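Local atomic coordinates of putative rRNA methylase (Clostridium thermocellum ATCC 27405, PDB entry 3EEY), a protein that binds S-adenosylmethionine and, judging from its family, probably acts as a methyltransferase, perhaps one that methylates ribosomal RNA. Residues K95-N100 against S123-L128; T25-T30 against Q84-Y89; F39-V44 against G48-F53; H13-M18 against P180-I185. All blocks are in the same frame, centred on the assembly; numbering follows the deposited sequence.

Contact 1. Residues K95-N100 against S123-L128; sequences KAVMFN and SKAMEL. With SAM (S-adenosylmethionine), chain K.
Apolar helix-on-sheet packing joins Val97 and Phe99 of strand 94-101 to Ala125 of helix 115-128, inside the Rossmann-like methyltransferase fold. The strand is the fourth in the 3-2-1-4-5-7-6 order of the sheet, that of class I S-adenosylmethionine-dependent methyltransferases, and the helix lies across one face of it. The CA atoms that approach most closely are those of Val97 and Ala125, 6.8 Å apart, a short spacing that fits the small side chain on the helix. Both methyls of Val97 straddle the single methyl of Ala125: CG2 stands 3.8 Å from Ala125 CB and CG1 4.1 Å from the same atom. The first torsion explains this double touch, since CG1 lies anti to the backbone N (chi1 -168°) and CG2 anti to the carbonyl carbon, which spreads the fork toward the helix. Phe99, two residues on along the same face, meets that methyl differently. Ala125 CB sits at the edge of the phenyl ring, near its plane, 4.2 Å from Phe99 CE2. The Phe99 ring also meets that of His83, the planes at about 60°, so the packing extends to a residue of the cofactor site. On the sheet's other face Met98 packs against helices 8-19 and 35-44. The strand then delivers Asn100 to S-adenosylmethionine: its OD1 is 3.6 Å from the methyl carbon CE, and the backbone O of Asn100 lies closer, 3.4 Å from SAM CE.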
# COMPACT_ATOMS: atom_id res chain seq x y z
N LYS A 95 -9.48 -9.51 16.15
CA LYS A 95 -9.28 -8.20 15.52
C LYS A 95 -8.27 -8.27 14.38
O LYS A 95 -8.44 -7.61 13.37
CB LYS A 95 -8.85 -7.16 16.56
CG LYS A 95 -8.97 -5.71 16.10
CD LYS A 95 -10.43 -5.29 15.92
CE LYS A 95 -10.61 -3.78 16.05
NZ LYS A 95 -10.38 -3.32 17.45
N ALA A 96 -7.22 -9.08 14.56
CA ALA A 96 -6.14 -9.14 13.59
C ALA A 96 -5.47 -10.49 13.54
O ALA A 96 -5.47 -11.22 14.52
CB ALA A 96 -5.12 -8.05 13.86
N VAL A 97 -4.94 -10.84 12.37
CA VAL A 97 -4.15 -12.05 12.18
C VAL A 97 -2.92 -11.68 11.35
O VAL A 97 -3.04 -11.00 10.35
CB VAL A 97 -4.94 -13.20 11.48
CG1 VAL A 97 -4.19 -14.52 11.57
CG2 VAL A 97 -6.32 -13.38 12.08
N MET A 98 -1.74 -12.13 11.78
CA MET A 98 -0.53 -11.88 11.03
C MET A 98 0.01 -13.17 10.42
O MET A 98 0.20 -14.17 11.11
CB MET A 98 0.54 -11.19 11.90
CG MET A 98 0.15 -9.81 12.47
SD MET A 98 1.47 -9.01 13.44
CE MET A 98 2.42 -8.17 12.21
N PHE A 99 0.24 -13.15 9.11
CA PHE A 99 0.93 -14.23 8.40
C PHE A 99 2.27 -13.75 7.89
O PHE A 99 2.38 -12.66 7.30
CB PHE A 99 0.11 -14.72 7.20
CG PHE A 99 -1.07 -15.54 7.57
CD1 PHE A 99 -0.97 -16.93 7.63
CD2 PHE A 99 -2.29 -14.95 7.85
CE1 PHE A 99 -2.07 -17.69 7.96
CE2 PHE A 99 -3.39 -15.70 8.17
CZ PHE A 99 -3.29 -17.07 8.24
N ASN A 100 3.29 -14.56 8.12
CA ASN A 100 4.62 -14.30 7.59
C ASN A 100 5.08 -15.57 6.88
O ASN A 100 5.46 -16.54 7.52
CB ASN A 100 5.54 -13.92 8.74
CG ASN A 100 6.62 -12.96 8.34
OD1 ASN A 100 7.65 -13.36 7.81
ND2 ASN A 100 6.39 -11.67 8.59
N SER A 123 -8.72 -18.81 5.06
CA SER A 123 -10.19 -18.97 5.15
C SER A 123 -10.67 -18.95 6.59
O SER A 123 -11.68 -18.30 6.90
CB SER A 123 -10.65 -20.28 4.50
OG SER A 123 -9.89 -20.56 3.33
N LYS A 124 -9.96 -19.66 7.46
CA LYS A 124 -10.29 -19.75 8.88
C LYS A 124 -10.14 -18.38 9.55
O LYS A 124 -11.01 -17.97 10.32
CB LYS A 124 -9.40 -20.78 9.60
CG LYS A 124 -9.55 -22.24 9.15
CD LYS A 124 -11.01 -22.67 8.98
CE LYS A 124 -11.21 -24.18 8.93
NZ LYS A 124 -9.99 -24.97 8.57
N ALA A 125 -9.05 -17.69 9.23
CA ALA A 125 -8.80 -16.35 9.76
C ALA A 125 -9.86 -15.36 9.28
O ALA A 125 -10.30 -14.52 10.05
CB ALA A 125 -7.42 -15.88 9.37
N MET A 126 -10.25 -15.46 8.00
CA MET A 126 -11.29 -14.60 7.44
C MET A 126 -12.65 -14.82 8.11
O MET A 126 -13.39 -13.86 8.32
CB MET A 126 -11.39 -14.73 5.90
CG MET A 126 -10.42 -13.85 5.12
SD MET A 126 -10.54 -13.85 3.30
CE MET A 126 -9.68 -15.36 2.91
N GLU A 127 -12.97 -16.07 8.44
CA GLU A 127 -14.18 -16.40 9.20
C GLU A 127 -14.14 -15.84 10.62
O GLU A 127 -15.12 -15.29 11.11
CB GLU A 127 -14.39 -17.92 9.24
CG GLU A 127 -15.09 -18.50 8.02
CD GLU A 127 -14.77 -19.97 7.78
OE1 GLU A 127 -14.49 -20.71 8.75
OE2 GLU A 127 -14.82 -20.39 6.60
N LEU A 128 -12.98 -15.98 11.27
CA LEU A 128 -12.78 -15.56 12.66
C LEU A 128 -12.70 -14.05 12.86
O LEU A 128 -12.88 -13.59 13.98
CB LEU A 128 -11.52 -16.22 13.23
CG LEU A 128 -11.63 -17.66 13.75
CD1 LEU A 128 -10.25 -18.25 14.02
CD2 LEU A 128 -12.49 -17.73 15.00
N SAM K . 6.89 -14.00 12.19
CA SAM K . 8.06 -14.92 12.29
C SAM K . 9.21 -14.31 13.10
O SAM K . 10.37 -14.73 13.02
OXT SAM K . 8.98 -13.38 13.88
CB SAM K . 8.51 -15.37 10.90
CG SAM K . 7.71 -16.57 10.39
SD SAM K . 8.67 -17.70 9.36
CE SAM K . 8.83 -16.71 7.85
C5' SAM K . 7.40 -18.92 8.94
C4' SAM K . 7.05 -19.78 10.16
O4' SAM K . 5.83 -20.46 9.97
C3' SAM K . 8.12 -20.85 10.44
O3' SAM K . 8.50 -20.75 11.79
C2' SAM K . 7.43 -22.17 10.16
O2' SAM K . 7.87 -23.21 11.01
C1' SAM K . 5.97 -21.80 10.41
N9 SAM K . 5.01 -22.69 9.71
C8 SAM K . 5.20 -23.45 8.59
N7 SAM K . 4.04 -24.11 8.32
C5 SAM K . 3.13 -23.77 9.26
C6 SAM K . 1.80 -24.13 9.47
N6 SAM K . 1.17 -24.98 8.67
N1 SAM K . 1.14 -23.60 10.56
C2 SAM K . 1.75 -22.73 11.43
N3 SAM K . 3.05 -22.37 11.20
C4 SAM K . 3.73 -22.88 10.14

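Contact 2. Residues T25-T30 against Q84-Y89; sequences TVVDAT and QNMDKY. With SAM (S-adenosylmethionine), chain K.
Met86 reaches with its terminal methyl toward Val27 and Ala29, closing an apolar contact at the C-terminal end of strand 25-28 in the Rossmann-like fold. Met86 CE lies 4.1 Å from Ala29 CB and 4.4 Å from Val27 CG1, so one methyl serves both residues. The side chain starts with CG between the backbone N and the carbonyl carbon (chi1 78°), runs extended through chi2, and bends at chi3, which turns CE toward the strand. Phe53 of strand 49-53 and Leu128 of helix 115-128 also touch Met86, making it a link between the sheet and the short 3-10 segment 84-88.

Further out, the two segments converge on S-adenosylmethionine from different ends. At the adenine, SAM N6 donates to Gln84 OE1 over 3.1 Å in a nearly straight bond, with an angle of 171° at the hydrogen. The Gln84 chain gets there through a bend at chi2 (-90°). At the amino-acid end, the amino nitrogen of the cofactor donates to Thr30 O, while CB and CG2 of Thr30 pack beside the ribose O4', each at 3.6 Å.

An Asx turn where the strand ends holds the Thr30 backbone, and so probably sets the direction of its carbonyl: Thr30 N bonds to Asp28 OD1 at 3.3 Å, arriving from above the carboxylate plane, while Asp28 OD2 is held by Thr37 OG1 of helix 35-44. Ala29 O accepts from His83 ND1, tying the loop ahead of Gln84 to the strand end. That same carbonyl oxygen, Ala29 O, lies 3.5 Å from C2 of the adenine ring.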
# COMPACT_ATOMS: atom_id res chain seq x y z
N THR A 25 -8.42 -9.44 20.86
CA THR A 25 -7.89 -10.78 20.64
C THR A 25 -7.28 -10.83 19.24
O THR A 25 -7.95 -10.51 18.26
CB THR A 25 -8.96 -11.88 20.86
OG1 THR A 25 -9.44 -11.81 22.20
CG2 THR A 25 -8.38 -13.27 20.62
N VAL A 26 -6.01 -11.20 19.18
CA VAL A 26 -5.25 -11.20 17.93
C VAL A 26 -4.55 -12.55 17.75
O VAL A 26 -4.45 -13.32 18.69
CB VAL A 26 -4.22 -10.03 17.86
CG1 VAL A 26 -4.92 -8.67 17.93
CG2 VAL A 26 -3.17 -10.14 18.96
N VAL A 27 -4.10 -12.84 16.52
CA VAL A 27 -3.43 -14.10 16.20
C VAL A 27 -2.12 -13.86 15.45
O VAL A 27 -2.07 -13.07 14.52
CB VAL A 27 -4.33 -15.05 15.32
CG1 VAL A 27 -3.70 -16.43 15.20
CG2 VAL A 27 -5.74 -15.19 15.88
N ASP A 28 -1.06 -14.53 15.89
CA ASP A 28 0.15 -14.67 15.11
C ASP A 28 0.10 -16.08 14.54
O ASP A 28 0.30 -17.06 15.25
CB ASP A 28 1.40 -14.46 15.99
CG ASP A 28 2.69 -14.43 15.19
OD1 ASP A 28 2.68 -14.73 13.98
OD2 ASP A 28 3.75 -14.12 15.79
N ALA A 29 -0.18 -16.18 13.25
CA ALA A 29 -0.37 -17.47 12.61
C ALA A 29 0.93 -18.18 12.25
O ALA A 29 0.92 -19.37 11.91
CB ALA A 29 -1.26 -17.33 11.38
N THR A 30 2.05 -17.46 12.33
CA THR A 30 3.36 -18.00 11.96
C THR A 30 4.37 -17.47 12.97
O THR A 30 5.04 -16.48 12.71
CB THR A 30 3.78 -17.56 10.52
OG1 THR A 30 3.54 -16.16 10.36
CG2 THR A 30 3.00 -18.30 9.45
N GLN A 84 -3.77 -23.71 9.90
CA GLN A 84 -4.98 -24.23 9.24
C GLN A 84 -6.01 -24.79 10.22
O GLN A 84 -7.18 -24.93 9.88
CB GLN A 84 -4.61 -25.29 8.18
CG GLN A 84 -4.05 -26.60 8.72
CD GLN A 84 -2.53 -26.59 8.86
OE1 GLN A 84 -1.91 -25.54 8.98
NE2 GLN A 84 -1.94 -27.78 8.85
N ASN A 85 -5.57 -25.07 11.45
CA ASN A 85 -6.44 -25.61 12.49
C ASN A 85 -6.79 -24.59 13.57
O ASN A 85 -7.17 -24.98 14.68
CB ASN A 85 -5.78 -26.83 13.15
CG ASN A 85 -5.48 -27.95 12.18
OD1 ASN A 85 -6.32 -28.34 11.36
ND2 ASN A 85 -4.27 -28.50 12.27
N MET A 86 -6.66 -23.30 13.26
CA MET A 86 -6.82 -22.23 14.25
C MET A 86 -8.23 -22.13 14.84
O MET A 86 -8.42 -21.63 15.95
CB MET A 86 -6.31 -20.85 13.73
CG MET A 86 -7.21 -20.09 12.76
SD MET A 86 -6.74 -18.37 12.41
CE MET A 86 -5.12 -18.62 11.69
N ASP A 87 -9.22 -22.64 14.10
CA ASP A 87 -10.62 -22.63 14.52
C ASP A 87 -10.94 -23.61 15.66
O ASP A 87 -11.95 -23.47 16.34
CB ASP A 87 -11.54 -22.90 13.32
CG ASP A 87 -11.24 -24.22 12.63
OD1 ASP A 87 -10.06 -24.63 12.56
OD2 ASP A 87 -12.19 -24.86 12.13
N LYS A 88 -10.06 -24.59 15.86
CA LYS A 88 -10.17 -25.55 16.96
C LYS A 88 -9.83 -24.94 18.32
O LYS A 88 -10.18 -25.49 19.37
CB LYS A 88 -9.28 -26.77 16.71
CG LYS A 88 -9.71 -27.63 15.54
CD LYS A 88 -8.73 -28.75 15.26
CE LYS A 88 -9.14 -29.50 14.02
NZ LYS A 88 -8.11 -30.48 13.57
N TYR A 89 -9.15 -23.79 18.31
CA TYR A 89 -8.60 -23.22 19.52
C TYR A 89 -9.21 -21.87 19.84
O TYR A 89 -9.15 -21.40 20.97
CB TYR A 89 -7.08 -23.09 19.39
CG TYR A 89 -6.37 -24.39 19.10
CD1 TYR A 89 -5.92 -25.21 20.14
CD2 TYR A 89 -6.12 -24.79 17.79
CE1 TYR A 89 -5.25 -26.41 19.88
CE2 TYR A 89 -5.45 -25.98 17.52
CZ TYR A 89 -5.02 -26.78 18.56
OH TYR A 89 -4.35 -27.95 18.30
N SAM K . 6.89 -14.00 12.19
CA SAM K . 8.06 -14.92 12.29
C SAM K . 9.21 -14.31 13.10
O SAM K . 10.37 -14.73 13.02
OXT SAM K . 8.98 -13.38 13.88
CB SAM K . 8.51 -15.37 10.90
CG SAM K . 7.71 -16.57 10.39
SD SAM K . 8.67 -17.70 9.36
CE SAM K . 8.83 -16.71 7.85
C5' SAM K . 7.40 -18.92 8.94
C4' SAM K . 7.05 -19.78 10.16
O4' SAM K . 5.83 -20.46 9.97
C3' SAM K . 8.12 -20.85 10.44
O3' SAM K . 8.50 -20.75 11.79
C2' SAM K . 7.43 -22.17 10.16
O2' SAM K . 7.87 -23.21 11.01
C1' SAM K . 5.97 -21.80 10.41
N9 SAM K . 5.01 -22.69 9.71
C8 SAM K . 5.20 -23.45 8.59
N7 SAM K . 4.04 -24.11 8.32
C5 SAM K . 3.13 -23.77 9.26
C6 SAM K . 1.80 -24.13 9.47
N6 SAM K . 1.17 -24.98 8.67
N1 SAM K . 1.14 -23.60 10.56
C2 SAM K . 1.75 -22.73 11.43
N3 SAM K . 3.05 -22.37 11.20
C4 SAM K . 3.73 -22.88 10.14

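Contact 3. Residues F39-V44 against G48-F53; sequences FLASLV and GRVFGF
Val50 pushes its CG2 methyl into the backbone of helix 35-44, and most of this contact is apolar packing. Val50 CG2 lies 3.8 Å from Ala41 CA and 3.9 Å from Leu40 C, so it is seated against the helix main chain itself. That branch is anti to the carbonyl carbon of Val50, while CG1 is anti to the backbone N (chi1 -177°) and touches Leu40 CB at 4.2 Å. Val44 closes the other end of the patch: its CG1 stands 4.0 Å from Val50 CG2 and also reaches the main chain of the turn, 3.8 Å from Gly48 CA.

Close backbone approach is a second component. The CA atoms of Val44 and Gly48 are only 4.9 Å apart, where the chain passes tightly from helix to strand.

Between the two segments there is no polar bond. Within the helix Ser42 OG donates to Phe39 O at 2.8 Å, tilted 32° from the carbonyl plane, and the main-chain bonds of Leu43 and Val44 to Phe39 O and Leu40 O are weak; on the strand side, Gly48 O is hydrogen-bonded to Arg75 NE.

In the fold, this is the return half of the beta-alpha-beta unit formed by strand 25-28, helix 35-44 and strand 49-53. The axes of helix 39-44 and strand 49-53 run nearly antiparallel, at 166° and 8.2 Å. Leu40 and Val50 both also pack on Val26 of strand 25-28, Ala41 reaches Val76 of strand 76-79, and helix 8-19 lies against Phe39, Leu40 and Leu43.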
# COMPACT_ATOMS: atom_id res chain seq x y z
N PHE A 39 5.38 -8.21 19.43
CA PHE A 39 4.76 -7.01 18.87
C PHE A 39 3.24 -6.95 19.12
O PHE A 39 2.72 -5.94 19.57
CB PHE A 39 5.08 -6.90 17.37
CG PHE A 39 4.23 -5.91 16.63
CD1 PHE A 39 4.38 -4.55 16.84
CD2 PHE A 39 3.29 -6.35 15.70
CE1 PHE A 39 3.59 -3.64 16.15
CE2 PHE A 39 2.51 -5.44 15.01
CZ PHE A 39 2.66 -4.08 15.24
N LEU A 40 2.55 -8.05 18.82
CA LEU A 40 1.11 -8.17 19.07
C LEU A 40 0.76 -8.11 20.56
O LEU A 40 -0.24 -7.50 20.95
CB LEU A 40 0.55 -9.44 18.44
CG LEU A 40 0.34 -9.48 16.93
CD1 LEU A 40 0.07 -10.89 16.46
CD2 LEU A 40 -0.77 -8.53 16.48
N ALA A 41 1.60 -8.74 21.39
CA ALA A 41 1.44 -8.75 22.84
C ALA A 41 1.54 -7.36 23.48
O ALA A 41 0.80 -7.05 24.41
CB ALA A 41 2.44 -9.71 23.47
N SER A 42 2.44 -6.53 22.96
CA SER A 42 2.64 -5.18 23.49
C SER A 42 1.50 -4.24 23.13
O SER A 42 1.17 -3.33 23.89
CB SER A 42 3.96 -4.60 22.99
OG SER A 42 3.89 -4.35 21.60
N LEU A 43 0.89 -4.46 21.96
CA LEU A 43 -0.23 -3.64 21.50
C LEU A 43 -1.52 -3.94 22.25
O LEU A 43 -2.38 -3.07 22.39
CB LEU A 43 -0.51 -3.89 20.01
CG LEU A 43 0.48 -3.44 18.94
CD1 LEU A 43 -0.16 -3.72 17.62
CD2 LEU A 43 0.86 -1.96 19.07
N VAL A 44 -1.63 -5.17 22.72
CA VAL A 44 -2.89 -5.69 23.19
C VAL A 44 -3.07 -5.53 24.71
O VAL A 44 -4.20 -5.54 25.21
CB VAL A 44 -3.06 -7.14 22.68
CG1 VAL A 44 -2.69 -8.19 23.72
CG2 VAL A 44 -4.43 -7.34 22.17
N GLY A 48 -5.73 -8.22 27.04
CA GLY A 48 -5.85 -8.77 25.69
C GLY A 48 -5.32 -10.18 25.60
O GLY A 48 -4.76 -10.71 26.56
N ARG A 49 -5.49 -10.79 24.43
CA ARG A 49 -5.07 -12.17 24.21
C ARG A 49 -4.43 -12.33 22.83
O ARG A 49 -4.95 -11.86 21.83
CB ARG A 49 -6.27 -13.12 24.40
CG ARG A 49 -6.03 -14.61 24.07
CD ARG A 49 -4.94 -15.28 24.91
NE ARG A 49 -5.09 -15.01 26.34
CZ ARG A 49 -4.28 -15.46 27.29
NH1 ARG A 49 -3.24 -16.22 26.99
NH2 ARG A 49 -4.51 -15.14 28.56
N VAL A 50 -3.28 -13.00 22.80
CA VAL A 50 -2.59 -13.36 21.57
C VAL A 50 -2.52 -14.88 21.44
O VAL A 50 -2.02 -15.57 22.33
CB VAL A 50 -1.13 -12.81 21.55
CG1 VAL A 50 -0.45 -13.12 20.21
CG2 VAL A 50 -1.10 -11.33 21.85
N PHE A 51 -3.03 -15.41 20.32
CA PHE A 51 -2.85 -16.81 19.99
C PHE A 51 -1.69 -16.93 19.01
O PHE A 51 -1.67 -16.26 17.98
CB PHE A 51 -4.13 -17.41 19.39
CG PHE A 51 -5.24 -17.59 20.39
CD1 PHE A 51 -5.30 -18.73 21.19
CD2 PHE A 51 -6.24 -16.62 20.53
CE1 PHE A 51 -6.33 -18.90 22.11
CE2 PHE A 51 -7.27 -16.79 21.44
CZ PHE A 51 -7.32 -17.93 22.24
N GLY A 52 -0.73 -17.78 19.35
CA GLY A 52 0.42 -18.02 18.49
C GLY A 52 0.49 -19.46 18.02
O GLY A 52 0.20 -20.38 18.77
N PHE A 53 0.88 -19.64 16.76
CA PHE A 53 0.90 -20.95 16.12
C PHE A 53 2.23 -21.20 15.44
O PHE A 53 2.78 -20.30 14.80
CB PHE A 53 -0.20 -21.05 15.05
CG PHE A 53 -1.60 -21.10 15.60
CD1 PHE A 53 -2.19 -22.32 15.92
CD2 PHE A 53 -2.33 -19.94 15.77
CE1 PHE A 53 -3.48 -22.38 16.43
CE2 PHE A 53 -3.62 -19.99 16.28
CZ PHE A 53 -4.19 -21.21 16.62

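Contact 4. Residues H13-M18 against P180-I185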
# COMPACT_ATOMS: atom_id res chain seq x y z
N HIS A 13 3.37 -4.14 10.25
CA HIS A 13 3.30 -3.62 11.62
C HIS A 13 2.53 -2.30 11.72
O HIS A 13 1.74 -2.11 12.65
CB HIS A 13 4.71 -3.43 12.16
CG HIS A 13 5.39 -4.72 12.53
ND1 HIS A 13 5.99 -4.91 13.76
CD2 HIS A 13 5.56 -5.87 11.84
CE1 HIS A 13 6.50 -6.13 13.81
NE2 HIS A 13 6.26 -6.73 12.66
N ASP A 14 2.74 -1.40 10.75
CA ASP A 14 2.01 -0.13 10.67
C ASP A 14 0.51 -0.31 10.49
O ASP A 14 -0.28 0.40 11.11
CB ASP A 14 2.57 0.75 9.54
CG ASP A 14 3.90 1.41 9.90
OD1 ASP A 14 4.40 1.22 11.03
OD2 ASP A 14 4.44 2.13 9.04
N TYR A 15 0.12 -1.26 9.63
CA TYR A 15 -1.28 -1.63 9.42
C TYR A 15 -1.91 -2.26 10.65
O TYR A 15 -3.08 -2.03 10.93
CB TYR A 15 -1.43 -2.56 8.22
CG TYR A 15 -1.55 -1.84 6.90
CD1 TYR A 15 -0.46 -1.74 6.03
CD2 TYR A 15 -2.75 -1.26 6.51
CE1 TYR A 15 -0.56 -1.07 4.81
CE2 TYR A 15 -2.87 -0.59 5.28
CZ TYR A 15 -1.77 -0.50 4.44
OH TYR A 15 -1.87 0.16 3.24
N ILE A 16 -1.13 -3.06 11.38
CA ILE A 16 -1.62 -3.71 12.59
C ILE A 16 -1.84 -2.68 13.72
O ILE A 16 -2.86 -2.73 14.39
CB ILE A 16 -0.69 -4.91 13.04
CG1 ILE A 16 -0.76 -6.09 12.05
CG2 ILE A 16 -1.04 -5.40 14.42
CD1 ILE A 16 -2.13 -6.76 11.88
N LYS A 17 -0.89 -1.76 13.88
CA LYS A 17 -1.01 -0.64 14.83
C LYS A 17 -2.27 0.23 14.61
O LYS A 17 -2.86 0.69 15.58
CB LYS A 17 0.24 0.25 14.77
CG LYS A 17 1.37 -0.13 15.71
CD LYS A 17 2.74 0.24 15.14
CE LYS A 17 2.83 1.68 14.65
NZ LYS A 17 3.71 2.54 15.49
N MET A 18 -2.66 0.42 13.35
CA MET A 18 -3.89 1.14 12.96
C MET A 18 -5.16 0.49 13.50
O MET A 18 -6.13 1.17 13.82
CB MET A 18 -4.05 1.18 11.43
CG MET A 18 -3.32 2.29 10.68
SD MET A 18 -3.43 2.01 8.88
CE MET A 18 -5.10 2.56 8.52
N PRO A 180 9.85 -8.88 -0.73
CA PRO A 180 8.63 -9.40 -0.10
C PRO A 180 7.38 -8.57 -0.39
O PRO A 180 7.43 -7.34 -0.47
CB PRO A 180 8.97 -9.37 1.40
CG PRO A 180 10.46 -9.45 1.44
CD PRO A 180 10.94 -8.68 0.25
N ILE A 181 6.27 -9.27 -0.57
CA ILE A 181 4.99 -8.67 -0.94
C ILE A 181 4.07 -8.58 0.27
O ILE A 181 3.98 -9.53 1.03
CB ILE A 181 4.34 -9.52 -2.05
CG1 ILE A 181 5.09 -9.30 -3.37
CG2 ILE A 181 2.86 -9.21 -2.22
CD1 ILE A 181 4.74 -10.31 -4.44
N LEU A 182 3.39 -7.45 0.46
CA LEU A 182 2.38 -7.30 1.51
C LEU A 182 0.94 -7.39 1.00
O LEU A 182 0.55 -6.61 0.14
CB LEU A 182 2.56 -5.98 2.26
CG LEU A 182 1.52 -5.69 3.36
CD1 LEU A 182 1.60 -6.68 4.52
CD2 LEU A 182 1.67 -4.27 3.85
N VAL A 183 0.16 -8.31 1.55
CA VAL A 183 -1.27 -8.35 1.29
C VAL A 183 -2.02 -7.97 2.57
O VAL A 183 -1.72 -8.48 3.64
CB VAL A 183 -1.74 -9.72 0.73
CG1 VAL A 183 -3.20 -9.70 0.42
CG2 VAL A 183 -0.98 -10.08 -0.54
N CYS A 184 -2.94 -7.03 2.46
CA CYS A 184 -3.79 -6.62 3.56
C CYS A 184 -5.22 -7.01 3.26
O CYS A 184 -5.77 -6.60 2.24
CB CYS A 184 -3.71 -5.12 3.78
SG CYS A 184 -2.16 -4.57 4.45
N ILE A 185 -5.82 -7.82 4.13
CA ILE A 185 -7.22 -8.21 4.00
C ILE A 185 -8.01 -7.58 5.14
O ILE A 185 -7.71 -7.81 6.30
CB ILE A 185 -7.38 -9.75 4.08
CG1 ILE A 185 -6.42 -10.45 3.10
CG2 ILE A 185 -8.83 -10.15 3.84
CD1 ILE A 185 -6.10 -11.86 3.47
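Cys184 sets its sulfur over one face of the Tyr15 ring, a sulfur-aromatic contact and the central feature here. Cys184 SG is 3.6 Å from the centroid of the Tyr15 ring and only 11° off the ring normal, so it sits almost squarely above the middle; the closest ring carbons, Tyr15 CG and CD1, are each 3.7 Å from Cys184 SG. With chi1 at -71°, SG lies anti to the carbonyl carbon of Cys184, which carries it off the sheet toward the helix.

Apolar packing adds Leu182, two residues back on the same side of strand 181-187. Leu182 CD2 lies 4.0 Å from Tyr15 CD1, approaching the ring obliquely.

The phenol end of Tyr15 is polar: OH is hydrogen-bonded to Gln168 NE2 of strand 165-172, which anchors the far tip of the ring to the neighbouring strand. Ile5 of the second subunit also packs on Cys184, so the dimer partner reaches this patch.

Through this contact the N-terminal helix 8-19 packs on strand 181-187. That strand, inserted between strands 133-139 and 165-172 and antiparallel to both, gives the sheet its 5-7-6 ending, the hallmark of Rossmann-like class I methyltransferases.

All four contacts pack material against one sheet, and their touching residues are mostly buried, Tyr15 of contact 4 and Arg49 of contact 3 being partly exposed. Contacts 1 and 2, with centres 7 Å apart, share the cofactor end: strands 94-101 and 25-28 are neighbours, joined there by Asn100 N to Thr30 OG1, and each contact combines packing round one methyl, of Ala125 or Met86, with polar atoms that reach S-adenosylmethionine. Contact 3 is local and aliphatic, only a short turn separating its segments, whereas contact 4 joins parts 162 residues apart near the second subunit and relies on sulfur over an aromatic face. Ile16 packs against Met98 and Leu40, connecting contacts 1, 3 and 4.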